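PDB 4ZMI: telomere length regulator taz1 from Schizosaccharomyces pombe, which binds double-stranded telomeric DNA and regulates telomere length and function, and is represented here by its helical domain. Local coordinates for residues Glu23-Met28 against Val55-Glu60; Ser30-Glu35 against Ser47-Lys52; Ile101-Gly106 against Glu227-Arg232. One frame throughout, in Å; residues are numbered along the deposited sequence.

In the fold
The three contacts join five helices (5-35, 43-50, 52-68, 95-107 and 214-229) of an all-helical domain that sequence assigns to the telomere repeat binding factor family. Contacts 1 and 2 share the long helix 5-35, and contact 2 is nested in the loop that contact 1 closes; their centres are about 10 Å apart, and Val55 CG2 lies 3.9 Å from Ser47 O. Contact 3, centred about 15 Å from contact 1, brings helix 95-107 against the end of helix 214-229. It joins contact 1 through a salt bridge from Lys229 NZ to Glu23 OE2 (3.1 Å). Contacts 2 and 3 do not touch. The magnesium ion, at Leu168, Leu171 and Tyr173, belongs to none of these segments.

Contact 1. Residues Glu23-Met28 against Val55-Glu60; sequences EQKVMM and VKDLYE
Lys25 reaches from helix 5-35 to Asp57 on helix 52-68 and forms the polar part of this contact, a short salt bridge of 2.5 Å between Lys25 NZ and Asp57 OD1. The ammonium meets that oxygen from above the carboxylate plane, about 45° out of it. The second carboxylate oxygen, Asp57 OD2, lies 2.9 Å from Glu60 OE2, two acceptors close together, which would probably raise the proton affinity of one. Lys25 NZ, 5.7 Å from Glu60 OE2, is likely to ease this repulsion in part.

The two helices run in broadly opposite directions, clearly inclined to each other, as neighbouring helices of this all-helical domain, and helix 95-107 closes over them with Phe104 touching both Lys25 and Leu58. Apolar packing lies along the lysine stem. Lys25 is extended beyond CG, with CG beside the backbone N (chi1 -43°), which lays its methylenes past Leu58 in the opposite direction. Leu58 CD2 comes within 3.8 Å of both CB and CD of Lys25. An alanine replacing Lys25 would remove the chain beyond CB, with its charge, and would probably leave Asp57 without its cationic partner and Leu58 CD2 without the CD contact.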
loop_
_atom_site.group_PDB
_atom_site.type_symbol
_atom_site.label_atom_id
_atom_site.label_comp_id
_atom_site.label_asym_id
_atom_site.label_seq_id
_atom_site.Cartn_x
_atom_site.Cartn_y
_atom_site.Cartn_z
ATOM N N GLU A 23 -12.263 -9.545 -2.649
ATOM C CA GLU A 23 -13.071 -9.088 -1.522
ATOM C C GLU A 23 -13.574 -10.254 -0.679
ATOM O O GLU A 23 -14.000 -10.070 0.462
ATOM C CB GLU A 23 -14.223 -8.197 -1.981
ATOM C CG GLU A 23 -14.119 -6.777 -1.451
ATOM C CD GLU A 23 -15.064 -5.827 -2.151
ATOM O OE1 GLU A 23 -15.742 -6.266 -3.105
ATOM O OE2 GLU A 23 -15.127 -4.646 -1.748
ATOM N N GLN A 24 -13.509 -11.452 -1.248
ATOM C CA GLN A 24 -13.770 -12.661 -0.489
ATOM C C GLN A 24 -12.717 -12.787 0.597
ATOM O O GLN A 24 -13.040 -12.864 1.780
ATOM C CB GLN A 24 -13.730 -13.885 -1.403
ATOM C CG GLN A 24 -13.678 -15.215 -0.667
ATOM C CD GLN A 24 -14.745 -16.180 -1.145
ATOM O OE1 GLN A 24 -15.809 -15.763 -1.598
ATOM N NE2 GLN A 24 -14.465 -17.476 -1.049
ATOM N N LYS A 25 -11.452 -12.775 0.192
ATOM C CA LYS A 25 -10.352 -13.013 1.120
ATOM C C LYS A 25 -10.142 -11.876 2.103
ATOM O O LYS A 25 -9.619 -12.087 3.192
ATOM C CB LYS A 25 -9.068 -13.290 0.352
ATOM C CG LYS A 25 -9.312 -14.201 -0.809
ATOM C CD LYS A 25 -8.061 -14.893 -1.248
ATOM C CE LYS A 25 -8.415 -15.956 -2.256
ATOM N NZ LYS A 25 -7.221 -16.755 -2.606
ATOM N N VAL A 26 -10.549 -10.673 1.718
ATOM C CA VAL A 26 -10.466 -9.544 2.626
ATOM C C VAL A 26 -11.419 -9.780 3.790
ATOM O O VAL A 26 -11.008 -9.719 4.950
ATOM C CB VAL A 26 -10.766 -8.198 1.927
ATOM C CG1 VAL A 26 -10.858 -7.077 2.941
ATOM C CG2 VAL A 26 -9.685 -7.884 0.934
ATOM N N MET A 27 -12.680 -10.073 3.476
ATOM C CA MET A 27 -13.706 -10.316 4.500
ATOM C C MET A 27 -13.327 -11.468 5.423
ATOM O O MET A 27 -13.590 -11.413 6.625
ATOM C CB MET A 27 -15.072 -10.583 3.862
ATOM C CG MET A 27 -15.655 -9.397 3.105
ATOM S SD MET A 27 -15.820 -7.918 4.132
ATOM C CE MET A 27 -15.040 -6.678 3.091
ATOM N N MET A 28 -12.712 -12.505 4.860
ATOM C CA MET A 28 -12.187 -13.605 5.660
ATOM C C MET A 28 -11.122 -13.112 6.618
ATOM O O MET A 28 -11.278 -13.220 7.830
ATOM C CB MET A 28 -11.596 -14.695 4.772
ATOM C CG MET A 28 -10.492 -15.485 5.456
ATOM S SD MET A 28 -9.963 -16.912 4.509
ATOM C CE MET A 28 -9.501 -16.157 2.955
ATOM N N VAL A 55 -3.125 -19.117 4.282
ATOM C CA VAL A 55 -1.981 -18.307 3.885
ATOM C C VAL A 55 -1.472 -18.689 2.499
ATOM O O VAL A 55 -1.242 -17.815 1.663
ATOM C CB VAL A 55 -0.819 -18.421 4.886
ATOM C CG1 VAL A 55 0.477 -17.960 4.247
ATOM C CG2 VAL A 55 -1.110 -17.595 6.136
ATOM N N LYS A 56 -1.299 -19.987 2.260
ATOM C CA LYS A 56 -0.748 -20.449 0.998
ATOM C C LYS A 56 -1.653 -20.001 -0.121
ATOM O O LYS A 56 -1.193 -19.522 -1.157
ATOM C CB LYS A 56 -0.616 -21.967 0.968
ATOM C CG LYS A 56 0.159 -22.475 -0.244
ATOM C CD LYS A 56 0.595 -23.920 -0.060
ATOM C CE LYS A 56 1.802 -24.253 -0.932
ATOM N NZ LYS A 56 1.501 -24.107 -2.383
ATOM N N ASP A 57 -2.950 -20.145 0.103
ATOM C CA ASP A 57 -3.918 -19.678 -0.868
ATOM C C ASP A 57 -3.834 -18.163 -1.046
ATOM O O ASP A 57 -3.916 -17.657 -2.158
ATOM C CB ASP A 57 -5.328 -20.097 -0.476
ATOM C CG ASP A 57 -6.370 -19.547 -1.415
ATOM O OD1 ASP A 57 -7.176 -18.699 -0.979
ATOM O OD2 ASP A 57 -6.365 -19.946 -2.599
ATOM N N LEU A 58 -3.669 -17.440 0.053
ATOM C CA LEU A 58 -3.527 -15.991 -0.016
ATOM C C LEU A 58 -2.370 -15.587 -0.937
ATOM O O LEU A 58 -2.555 -14.768 -1.837
ATOM C CB LEU A 58 -3.356 -15.383 1.382
ATOM C CG LEU A 58 -4.630 -15.208 2.218
ATOM C CD1 LEU A 58 -4.286 -14.750 3.622
ATOM C CD2 LEU A 58 -5.592 -14.221 1.559
ATOM N N TYR A 59 -1.195 -16.181 -0.728
ATOM C CA TYR A 59 -0.030 -15.870 -1.553
ATOM C C TYR A 59 -0.164 -16.343 -3.007
ATOM O O TYR A 59 0.353 -15.679 -3.913
ATOM C CB TYR A 59 1.267 -16.393 -0.915
ATOM C CG TYR A 59 1.751 -15.567 0.268
ATOM C CD1 TYR A 59 1.033 -15.535 1.460
ATOM C CD2 TYR A 59 2.930 -14.822 0.198
ATOM C CE1 TYR A 59 1.467 -14.782 2.549
ATOM C CE2 TYR A 59 3.373 -14.061 1.290
ATOM C CZ TYR A 59 2.630 -14.049 2.462
ATOM O OH TYR A 59 3.042 -13.311 3.558
ATOM N N GLU A 60 -0.853 -17.464 -3.246
ATOM C CA GLU A 60 -1.033 -17.926 -4.629
ATOM C C GLU A 60 -1.931 -16.978 -5.423
ATOM O O GLU A 60 -1.642 -16.665 -6.579
ATOM C CB GLU A 60 -1.550 -19.377 -4.718
ATOM C CG GLU A 60 -3.045 -19.537 -4.452
ATOM C CD GLU A 60 -3.566 -20.912 -4.796
ATOM O OE1 GLU A 60 -3.226 -21.407 -5.890
ATOM O OE2 GLU A 60 -4.317 -21.490 -3.978
#

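Contact 2. Residues Ser30-Glu35 against Ser47-Lys52; sequences SAIFSE and SERLGK
On the helix that brings Ile32 and Glu35 to Arg49 and Leu50, the carbonyl Ser30 O is gripped twice by the next turn: Ser34 OG donates to it at 3.0 Å, and Ser34 N adds a weak bond. The hydroxyl is tilted 23° from the carbonyl plane. Across to residues 47-52, side-chain carbons make van der Waals contacts with the arginine stem, its guanidinium nitrogens and Leu50.

Ile32 is central. Its CG2 lies 3.7 Å from Arg49 CG and also meets NE, with Leu50 CD2 close by; CD1 meets that same methyl at 3.9 Å. Arg49 leaves its helix with CG anti to the backbone N (chi1 170°) and then bends at chi2, which carries the guanidinium across Ile32 toward Glu35. There NH2 rests 3.6 Å from Glu35 CB, and Glu35 CG lies in plane at the guanidinium edge. The glutamate chain bends at its own chi2, and its carboxylate stays apart from the charge: Glu35 OE1 is 4.9 Å from Arg49 NH2, so the attraction is at most long-range.

Gly51, with positive phi (104°), ends helix 43-50 and stands at the N-cap of helix 52-68; a side chain there would jam against Leu50 O. The arrangement is that of two consecutive helices of an all-helical domain, joined by a loop, the short helix 43-50 packing across the last turns of helix 5-35.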
loop_
_atom_site.group_PDB
_atom_site.type_symbol
_atom_site.label_atom_id
_atom_site.label_comp_id
_atom_site.label_asym_id
_atom_site.label_seq_id
_atom_site.Cartn_x
_atom_site.Cartn_y
_atom_site.Cartn_z
ATOM N N SER A 30 -10.306 -10.215 7.532
ATOM C CA SER A 30 -10.808 -9.192 8.454
ATOM C C SER A 30 -11.695 -9.780 9.542
ATOM O O SER A 30 -11.688 -9.297 10.675
ATOM C CB SER A 30 -11.592 -8.107 7.716
ATOM O OG SER A 30 -10.728 -7.186 7.084
ATOM N N ALA A 31 -12.475 -10.799 9.190
ATOM C CA ALA A 31 -13.332 -11.455 10.168
ATOM C C ALA A 31 -12.461 -12.185 11.170
ATOM O O ALA A 31 -12.662 -12.068 12.371
ATOM C CB ALA A 31 -14.280 -12.417 9.494
ATOM N N ILE A 32 -11.483 -12.930 10.662
ATOM C CA ILE A 32 -10.553 -13.656 11.517
ATOM C C ILE A 32 -9.763 -12.695 12.416
ATOM O O ILE A 32 -9.488 -13.011 13.575
ATOM C CB ILE A 32 -9.620 -14.589 10.700
ATOM C CG1 ILE A 32 -10.432 -15.704 10.028
ATOM C CG2 ILE A 32 -8.542 -15.203 11.579
ATOM C CD1 ILE A 32 -9.593 -16.833 9.444
ATOM N N PHE A 33 -9.425 -11.509 11.913
ATOM C CA PHE A 33 -8.797 -10.519 12.793
ATOM C C PHE A 33 -9.740 -9.987 13.885
ATOM O O PHE A 33 -9.288 -9.490 14.918
ATOM C CB PHE A 33 -8.185 -9.337 12.025
ATOM C CG PHE A 33 -7.574 -8.303 12.928
ATOM C CD1 PHE A 33 -6.350 -8.538 13.527
ATOM C CD2 PHE A 33 -8.247 -7.125 13.224
ATOM C CE1 PHE A 33 -5.784 -7.604 14.385
ATOM C CE2 PHE A 33 -7.693 -6.179 14.089
ATOM C CZ PHE A 33 -6.456 -6.418 14.664
ATOM N N SER A 34 -11.044 -10.068 13.655
ATOM C CA SER A 34 -11.995 -9.557 14.636
ATOM C C SER A 34 -12.072 -10.463 15.856
ATOM O O SER A 34 -12.383 -10.007 16.947
ATOM C CB SER A 34 -13.382 -9.375 14.019
ATOM O OG SER A 34 -13.348 -8.394 13.000
ATOM N N GLU A 35 -11.773 -11.743 15.664
ATOM C CA GLU A 35 -11.828 -12.714 16.747
ATOM C C GLU A 35 -10.670 -12.532 17.729
ATOM O O GLU A 35 -10.855 -12.624 18.946
ATOM C CB GLU A 35 -11.807 -14.144 16.190
ATOM C CG GLU A 35 -12.794 -14.402 15.060
ATOM C CD GLU A 35 -14.217 -14.574 15.547
ATOM O OE1 GLU A 35 -14.412 -14.848 16.753
ATOM O OE2 GLU A 35 -15.140 -14.441 14.717
ATOM N N SER A 47 -0.226 -14.899 10.969
ATOM C CA SER A 47 -0.056 -16.011 10.032
ATOM C C SER A 47 -0.563 -17.323 10.617
ATOM O O SER A 47 -1.343 -18.040 9.991
ATOM C CB SER A 47 1.414 -16.165 9.634
ATOM O OG SER A 47 1.856 -15.057 8.883
ATOM N N GLU A 48 -0.111 -17.626 11.823
ATOM C CA GLU A 48 -0.518 -18.845 12.496
ATOM C C GLU A 48 -2.025 -18.890 12.668
ATOM O O GLU A 48 -2.649 -19.915 12.415
ATOM C CB GLU A 48 0.154 -18.956 13.857
ATOM C CG GLU A 48 1.665 -18.967 13.801
ATOM C CD GLU A 48 2.289 -18.930 15.187
ATOM O OE1 GLU A 48 1.545 -19.104 16.184
ATOM O OE2 GLU A 48 3.520 -18.721 15.283
ATOM N N ARG A 49 -2.618 -17.781 13.091
ATOM C CA ARG A 49 -4.061 -17.774 13.282
ATOM C C ARG A 49 -4.805 -17.980 11.963
ATOM O O ARG A 49 -5.835 -18.650 11.935
ATOM C CB ARG A 49 -4.528 -16.507 14.001
ATOM C CG ARG A 49 -6.050 -16.309 14.036
ATOM C CD ARG A 49 -6.813 -17.405 14.793
ATOM N NE ARG A 49 -8.231 -17.056 14.922
ATOM C CZ ARG A 49 -9.166 -17.828 15.475
ATOM N NH1 ARG A 49 -8.855 -19.021 15.965
ATOM N NH2 ARG A 49 -10.423 -17.400 15.538
ATOM N N LEU A 50 -4.281 -17.432 10.869
ATOM C CA LEU A 50 -4.947 -17.600 9.583
ATOM C C LEU A 50 -4.937 -19.061 9.096
ATOM O O LEU A 50 -5.924 -19.544 8.528
ATOM C CB LEU A 50 -4.373 -16.639 8.529
ATOM C CG LEU A 50 -4.895 -15.195 8.593
ATOM C CD1 LEU A 50 -4.084 -14.258 7.723
ATOM C CD2 LEU A 50 -6.358 -15.111 8.188
ATOM N N GLY A 51 -3.833 -19.767 9.335
ATOM C CA GLY A 51 -3.688 -21.133 8.857
ATOM C C GLY A 51 -2.777 -21.190 7.646
ATOM O O GLY A 51 -2.782 -20.276 6.820
ATOM N N LYS A 52 -1.984 -22.250 7.527
ATOM C CA LYS A 52 -0.994 -22.293 6.469
ATOM C C LYS A 52 -1.699 -22.342 5.133
ATOM O O LYS A 52 -1.342 -21.622 4.202
ATOM C CB LYS A 52 -0.052 -23.481 6.637
ATOM C CG LYS A 52 0.793 -23.399 7.891
ATOM C CD LYS A 52 2.041 -24.267 7.829
ATOM C CE LYS A 52 2.996 -23.892 8.960
ATOM N NZ LYS A 52 4.247 -24.696 8.989
#

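Contact 3. Residues Ile101-Gly106 against Glu227-Arg232; sequences IQFFTG and EFKNVR
Gln102 meets Phe228 from over one face of its ring, OE1 standing 3.3 Å above the ring plane and displaced toward the rim, near CE1. The amide is turned 57° against the ring, and Gln102 NE2 bonds to Ile76 O outside these segments, which probably fixes its rotation. The glutamine chain is extended, with CG anti to the backbone N (chi1 178°), and crosses Phe228 at about a right angle.

Next in order, Phe103 takes the lysine stem: Lys229 CD lies 3.7 Å from Phe103 CD1, slightly nearer than to CE1. Lys229 bends at chi3 (79°) beyond this point, and its ammonium goes on to a salt bridge with Glu23 of helix 5-35.

Thr105, three residues after Gln102, donates from OG1 back to Gln102 O at 2.6 Å. That carbonyl also accepts Gly106 N, so two donors hold it within the helix.

Ile123 of helix 118-130 touches both Gln102 and Phe228. The contact is core packing of an all-helical domain: an inner helix, 95-107, meets the C-terminal end of helix 214-229 through an amide oxygen set over the ring of Phe228 and the aliphatic lysine stem packed obliquely against Phe103.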
loop_
_atom_site.group_PDB
_atom_site.type_symbol
_atom_site.label_atom_id
_atom_site.label_comp_id
_atom_site.label_asym_id
_atom_site.label_seq_id
_atom_site.Cartn_x
_atom_site.Cartn_y
_atom_site.Cartn_z
ATOM N N ILE A 101 -8.925 -4.596 -5.289
ATOM C CA ILE A 101 -7.686 -5.346 -5.514
ATOM C C ILE A 101 -6.542 -4.776 -4.654
ATOM O O ILE A 101 -5.775 -5.513 -4.022
ATOM C CB ILE A 101 -7.277 -5.306 -7.009
ATOM C CG1 ILE A 101 -8.371 -5.920 -7.879
ATOM C CG2 ILE A 101 -5.967 -6.038 -7.232
ATOM C CD1 ILE A 101 -8.574 -5.189 -9.184
ATOM N N GLN A 102 -6.437 -3.458 -4.623
ATOM C CA GLN A 102 -5.388 -2.815 -3.848
ATOM C C GLN A 102 -5.538 -3.118 -2.337
ATOM O O GLN A 102 -4.549 -3.376 -1.646
ATOM C CB GLN A 102 -5.407 -1.317 -4.130
ATOM C CG GLN A 102 -4.396 -0.503 -3.366
ATOM C CD GLN A 102 -4.657 0.978 -3.493
ATOM O OE1 GLN A 102 -5.644 1.486 -2.966
ATOM N NE2 GLN A 102 -3.784 1.680 -4.212
ATOM N N PHE A 103 -6.781 -3.103 -1.854
ATOM C CA PHE A 103 -7.115 -3.448 -0.462
ATOM C C PHE A 103 -6.501 -4.790 -0.116
ATOM O O PHE A 103 -5.760 -4.921 0.865
ATOM C CB PHE A 103 -8.634 -3.549 -0.300
ATOM C CG PHE A 103 -9.129 -3.274 1.088
ATOM C CD1 PHE A 103 -9.951 -2.187 1.333
ATOM C CD2 PHE A 103 -8.787 -4.106 2.143
ATOM C CE1 PHE A 103 -10.412 -1.922 2.609
ATOM C CE2 PHE A 103 -9.243 -3.846 3.421
ATOM C CZ PHE A 103 -10.058 -2.750 3.655
ATOM N N PHE A 104 -6.805 -5.785 -0.945
ATOM C CA PHE A 104 -6.258 -7.123 -0.762
ATOM C C PHE A 104 -4.743 -7.093 -0.693
ATOM O O PHE A 104 -4.151 -7.723 0.174
ATOM C CB PHE A 104 -6.702 -8.078 -1.875
ATOM C CG PHE A 104 -5.982 -9.398 -1.851
ATOM C CD1 PHE A 104 -6.381 -10.398 -0.985
ATOM C CD2 PHE A 104 -4.886 -9.619 -2.655
ATOM C CE1 PHE A 104 -5.715 -11.602 -0.945
ATOM C CE2 PHE A 104 -4.211 -10.816 -2.610
ATOM C CZ PHE A 104 -4.627 -11.809 -1.765
ATOM N N THR A 105 -4.120 -6.360 -1.613
ATOM C CA THR A 105 -2.666 -6.322 -1.655
ATOM C C THR A 105 -2.120 -5.618 -0.412
ATOM O O THR A 105 -1.058 -5.971 0.085
ATOM C CB THR A 105 -2.134 -5.692 -2.954
ATOM O OG1 THR A 105 -2.627 -4.354 -3.093
ATOM C CG2 THR A 105 -2.594 -6.520 -4.149
ATOM N N GLY A 106 -2.857 -4.634 0.092
ATOM C CA GLY A 106 -2.516 -4.014 1.358
ATOM C C GLY A 106 -2.628 -4.966 2.552
ATOM O O GLY A 106 -1.645 -5.165 3.262
ATOM N N GLU A 227 -11.199 3.989 4.108
ATOM C CA GLU A 227 -11.364 5.381 3.673
ATOM C C GLU A 227 -10.994 5.526 2.205
ATOM O O GLU A 227 -11.730 6.129 1.427
ATOM C CB GLU A 227 -10.448 6.327 4.448
ATOM C CG GLU A 227 -10.494 6.235 5.948
ATOM C CD GLU A 227 -9.515 7.199 6.586
ATOM O OE1 GLU A 227 -9.378 8.336 6.083
ATOM O OE2 GLU A 227 -8.870 6.810 7.579
ATOM N N PHE A 228 -9.823 4.994 1.852
ATOM C CA PHE A 228 -9.330 5.000 0.478
ATOM C C PHE A 228 -10.424 4.428 -0.424
ATOM O O PHE A 228 -10.726 4.994 -1.471
ATOM C CB PHE A 228 -8.037 4.166 0.396
ATOM C CG PHE A 228 -7.130 4.490 -0.785
ATOM C CD1 PHE A 228 -5.770 4.214 -0.710
ATOM C CD2 PHE A 228 -7.620 5.033 -1.966
ATOM C CE1 PHE A 228 -4.917 4.484 -1.773
ATOM C CE2 PHE A 228 -6.759 5.305 -3.044
ATOM C CZ PHE A 228 -5.418 5.025 -2.941
ATOM N N LYS A 229 -11.051 3.338 0.019
ATOM C CA LYS A 229 -12.022 2.598 -0.797
ATOM C C LYS A 229 -13.319 3.360 -1.111
ATOM O O LYS A 229 -14.055 2.981 -2.022
ATOM C CB LYS A 229 -12.339 1.226 -0.177
ATOM C CG LYS A 229 -12.798 0.169 -1.191
ATOM C CD LYS A 229 -12.910 -1.234 -0.586
ATOM C CE LYS A 229 -14.187 -1.414 0.226
ATOM N NZ LYS A 229 -14.388 -2.836 0.631
ATOM N N ASN A 230 -13.608 4.422 -0.368
ATOM C CA ASN A 230 -14.734 5.271 -0.748
ATOM C C ASN A 230 -14.317 6.695 -1.146
ATOM O O ASN A 230 -15.058 7.654 -0.953
ATOM C CB ASN A 230 -15.861 5.245 0.300
ATOM C CG ASN A 230 -15.438 5.810 1.640
ATOM O OD1 ASN A 230 -14.253 5.981 1.906
ATOM N ND2 ASN A 230 -16.414 6.094 2.498
ATOM N N VAL A 231 -13.123 6.807 -1.725
ATOM C CA VAL A 231 -12.629 8.065 -2.279
ATOM C C VAL A 231 -12.479 7.953 -3.803
ATOM O O VAL A 231 -11.958 6.960 -4.303
ATOM C CB VAL A 231 -11.274 8.441 -1.657
ATOM C CG1 VAL A 231 -10.593 9.539 -2.459
ATOM C CG2 VAL A 231 -11.459 8.870 -0.226
ATOM N N ARG A 232 -12.945 8.957 -4.541
ATOM C CA ARG A 232 -12.784 8.952 -5.995
ATOM C C ARG A 232 -11.401 9.453 -6.401
ATOM O O ARG A 232 -11.133 10.656 -6.385
ATOM C CB ARG A 232 -13.881 9.770 -6.682
ATOM C CG ARG A 232 -14.752 8.944 -7.604
ATOM C CD ARG A 232 -15.946 9.734 -8.103
ATOM N NE ARG A 232 -16.786 8.930 -8.989
ATOM C CZ ARG A 232 -18.011 9.268 -9.381
ATOM N NH1 ARG A 232 -18.561 10.403 -8.961
ATOM N NH2 ARG A 232 -18.693 8.466 -10.192
#